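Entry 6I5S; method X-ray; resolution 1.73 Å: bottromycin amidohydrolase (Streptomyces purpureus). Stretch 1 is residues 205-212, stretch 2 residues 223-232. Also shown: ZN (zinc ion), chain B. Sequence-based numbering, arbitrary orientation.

Stretch 1 (205-212) IPVVGHVP
Stretch 2 223-232: TMRSTEHLYG

The two stretches run alongside each other in the same direction: V207 CA lies 5.1 Å from M224 CA, V208 CA 4.9 Å from S226 CA, G209 CA 5.2 Å from T227 CA and V211 CA 5.5 Å from G232 CA. Together they bury 679 Å²; V207 to P212 and M224 are buried. Stretch 1 is extended but irregular, while stretch 2 leaves a helix at M224, passes a strand ending at E228, and turns.

I205 (m, t) points away. P206 (phi/psi -75/145) points its CA-to-CB bond toward stretch 2, and its CB lies over one guanidinium face of R225 (t, p, p), 3.7 Å from R225 CZ. R225, at -66/-37, donates its N to the O of V207 (t; -113/127) at 2.7 Å and 141°. Water 1 accepts from V207 N (3.0 Å) and donates to T223 O (2.9 Å).

V208 (m; -127/176) sets CG1 3.2 Å from S226 OG. The hydroxyl of S226 (p) donates from OG to E228 OE2 at 2.7 Å and is hydrogen-bonded elsewhere in the structure as well. G209 sits at 122/-147, where a CB would be jammed against the preceding carbonyl. G209 O accepts from E228 N (3.0 Å, 147°), and M224 (m, t, p) folds CE to 3.5 Å from G209 N.

H210 (m, chi2 -169°) and H229 (m, chi2 -59°) converge on zinc, H210 NE2 2.1 Å and H229 NE2 2.2 Å from ZN. Y231 (m, chi2 -22°) presents its edge to the H210 face, Y231 CE2 to H210 CE1 3.6 Å, planes at 84°.

V211 (t; -63/120) points toward stretch 2, V211 CG2 lying 3.7 Å from T227 CG2. The type I' turn E228–Y231 (H229 70/11, L230 63/12) is closed by Y231 N to E228 O (3.2 Å). Water 2 donates to E228 O (2.8 Å) and Y231 O (2.9 Å) and accepts from V211 N (3.0 Å).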

# COMPACT_ATOMS: atom_id res chain seq x y z
N ILE A 205 -19.45 3.93 7.94
CA ILE A 205 -18.01 3.86 8.19
C ILE A 205 -17.54 2.44 7.88
O ILE A 205 -18.00 1.48 8.54
CB ILE A 205 -17.68 4.19 9.63
CG1 ILE A 205 -18.15 5.61 9.99
CG2 ILE A 205 -16.18 4.08 9.86
CD1 ILE A 205 -18.19 5.79 11.46
N PRO A 206 -16.57 2.26 7.00
CA PRO A 206 -16.00 0.92 6.77
C PRO A 206 -15.10 0.46 7.89
O PRO A 206 -14.40 1.27 8.50
CB PRO A 206 -15.19 1.08 5.47
CG PRO A 206 -14.89 2.47 5.37
CD PRO A 206 -16.02 3.24 6.05
N VAL A 207 -15.15 -0.86 8.15
CA VAL A 207 -14.29 -1.50 9.12
C VAL A 207 -13.33 -2.44 8.39
O VAL A 207 -13.75 -3.31 7.60
CB VAL A 207 -15.10 -2.28 10.18
CG1 VAL A 207 -14.15 -2.97 11.15
CG2 VAL A 207 -16.10 -1.34 10.89
N VAL A 208 -12.03 -2.28 8.65
CA VAL A 208 -11.00 -3.05 8.01
C VAL A 208 -10.13 -3.66 9.11
O VAL A 208 -10.29 -3.37 10.28
CB VAL A 208 -10.14 -2.22 7.03
CG1 VAL A 208 -10.98 -1.68 5.92
CG2 VAL A 208 -9.42 -1.07 7.76
N GLY A 209 -9.15 -4.48 8.71
CA GLY A 209 -8.12 -4.92 9.63
C GLY A 209 -8.05 -6.43 9.78
O GLY A 209 -8.21 -7.19 8.80
N HIS A 210 -7.68 -6.87 10.98
CA HIS A 210 -7.46 -8.27 11.27
C HIS A 210 -8.76 -8.94 11.65
O HIS A 210 -9.47 -8.43 12.49
CB HIS A 210 -6.49 -8.44 12.45
CG HIS A 210 -5.11 -7.90 12.20
ND1 HIS A 210 -4.06 -8.16 13.06
CD2 HIS A 210 -4.61 -7.12 11.21
CE1 HIS A 210 -2.97 -7.56 12.60
NE2 HIS A 210 -3.28 -6.92 11.49
N VAL A 211 -9.02 -10.14 11.11
CA VAL A 211 -10.19 -10.89 11.58
C VAL A 211 -9.94 -11.19 13.05
O VAL A 211 -8.96 -11.86 13.37
CB VAL A 211 -10.42 -12.20 10.80
CG1 VAL A 211 -11.54 -13.06 11.42
CG2 VAL A 211 -10.70 -11.89 9.31
N PRO A 212 -10.79 -10.75 13.97
CA PRO A 212 -10.49 -11.01 15.39
C PRO A 212 -10.60 -12.48 15.72
O PRO A 212 -11.39 -13.22 15.14
CB PRO A 212 -11.55 -10.20 16.12
CG PRO A 212 -11.95 -9.13 15.12
CD PRO A 212 -11.92 -9.80 13.81
N THR A 223 -18.99 -8.64 7.01
CA THR A 223 -19.18 -7.36 7.70
C THR A 223 -18.01 -6.40 7.51
O THR A 223 -18.21 -5.19 7.62
CB THR A 223 -19.40 -7.56 9.21
OG1 THR A 223 -18.30 -8.25 9.80
CG2 THR A 223 -20.69 -8.31 9.51
N MET A 224 -16.82 -6.89 7.22
CA MET A 224 -15.66 -6.01 7.08
C MET A 224 -15.43 -5.60 5.63
O MET A 224 -15.56 -6.40 4.70
CB MET A 224 -14.40 -6.71 7.63
CG MET A 224 -14.50 -6.94 9.17
SD MET A 224 -13.09 -7.83 9.87
CE MET A 224 -11.69 -6.72 9.59
N ARG A 225 -15.07 -4.34 5.44
CA ARG A 225 -14.84 -3.85 4.09
C ARG A 225 -13.63 -4.53 3.47
O ARG A 225 -13.64 -4.85 2.27
CB ARG A 225 -14.64 -2.33 4.10
CG ARG A 225 -14.01 -1.66 2.82
CD ARG A 225 -14.99 -1.65 1.69
NE ARG A 225 -16.17 -0.90 2.04
CZ ARG A 225 -16.31 0.40 1.99
NH1 ARG A 225 -15.30 1.20 1.64
NH2 ARG A 225 -17.48 0.91 2.34
N SER A 226 -12.60 -4.80 4.27
CA SER A 226 -11.48 -5.61 3.82
C SER A 226 -10.89 -6.32 5.03
O SER A 226 -11.04 -5.89 6.17
CB SER A 226 -10.38 -4.77 3.13
OG SER A 226 -9.67 -3.97 4.09
N THR A 227 -10.18 -7.41 4.75
CA THR A 227 -9.41 -8.16 5.75
C THR A 227 -7.97 -8.27 5.25
O THR A 227 -7.70 -8.35 4.03
CB THR A 227 -9.96 -9.55 6.04
OG1 THR A 227 -10.03 -10.35 4.85
CG2 THR A 227 -11.42 -9.44 6.64
N GLU A 228 -7.04 -8.19 6.22
CA GLU A 228 -5.63 -8.04 5.93
C GLU A 228 -4.84 -9.31 6.31
O GLU A 228 -5.15 -9.99 7.29
CB GLU A 228 -5.02 -6.85 6.68
CG GLU A 228 -5.90 -5.55 6.64
CD GLU A 228 -6.06 -5.07 5.24
OE1 GLU A 228 -5.01 -4.84 4.61
OE2 GLU A 228 -7.21 -4.95 4.75
N HIS A 229 -3.79 -9.53 5.55
CA HIS A 229 -2.72 -10.50 5.84
C HIS A 229 -3.17 -11.94 5.71
O HIS A 229 -2.39 -12.85 6.07
CB HIS A 229 -2.14 -10.31 7.26
CG HIS A 229 -1.85 -8.90 7.65
ND1 HIS A 229 -0.98 -8.09 6.96
CD2 HIS A 229 -2.28 -8.17 8.72
CE1 HIS A 229 -0.91 -6.91 7.56
NE2 HIS A 229 -1.68 -6.94 8.63
N LEU A 230 -4.35 -12.21 5.15
CA LEU A 230 -4.98 -13.54 5.15
C LEU A 230 -5.31 -14.04 6.56
O LEU A 230 -5.69 -15.21 6.72
CB LEU A 230 -4.09 -14.56 4.39
CG LEU A 230 -3.83 -14.24 2.92
CD1 LEU A 230 -2.92 -15.31 2.30
CD2 LEU A 230 -5.14 -14.17 2.16
N TYR A 231 -5.24 -13.20 7.60
CA TYR A 231 -5.61 -13.70 8.91
C TYR A 231 -7.07 -14.08 8.86
O TYR A 231 -7.87 -13.48 8.12
CB TYR A 231 -5.35 -12.69 10.00
CG TYR A 231 -3.89 -12.32 10.21
CD1 TYR A 231 -2.86 -13.15 9.80
CD2 TYR A 231 -3.55 -11.12 10.80
CE1 TYR A 231 -1.55 -12.76 9.99
CE2 TYR A 231 -2.26 -10.76 11.00
CZ TYR A 231 -1.27 -11.58 10.62
OH TYR A 231 0.05 -11.17 10.80
N GLY A 232 -7.41 -15.12 9.60
CA GLY A 232 -8.73 -15.73 9.45
C GLY A 232 -8.69 -16.97 8.59
O GLY A 232 -9.18 -18.02 8.98
ZN ZN B . -1.57 -5.97 10.59
O HOH W 1 -17.37 -2.54 6.99
O HOH W 2 -7.61 -10.64 8.53
O HOH W 3 -0.43 -5.57 12.35
O HOH W 4 0.37 -5.04 9.98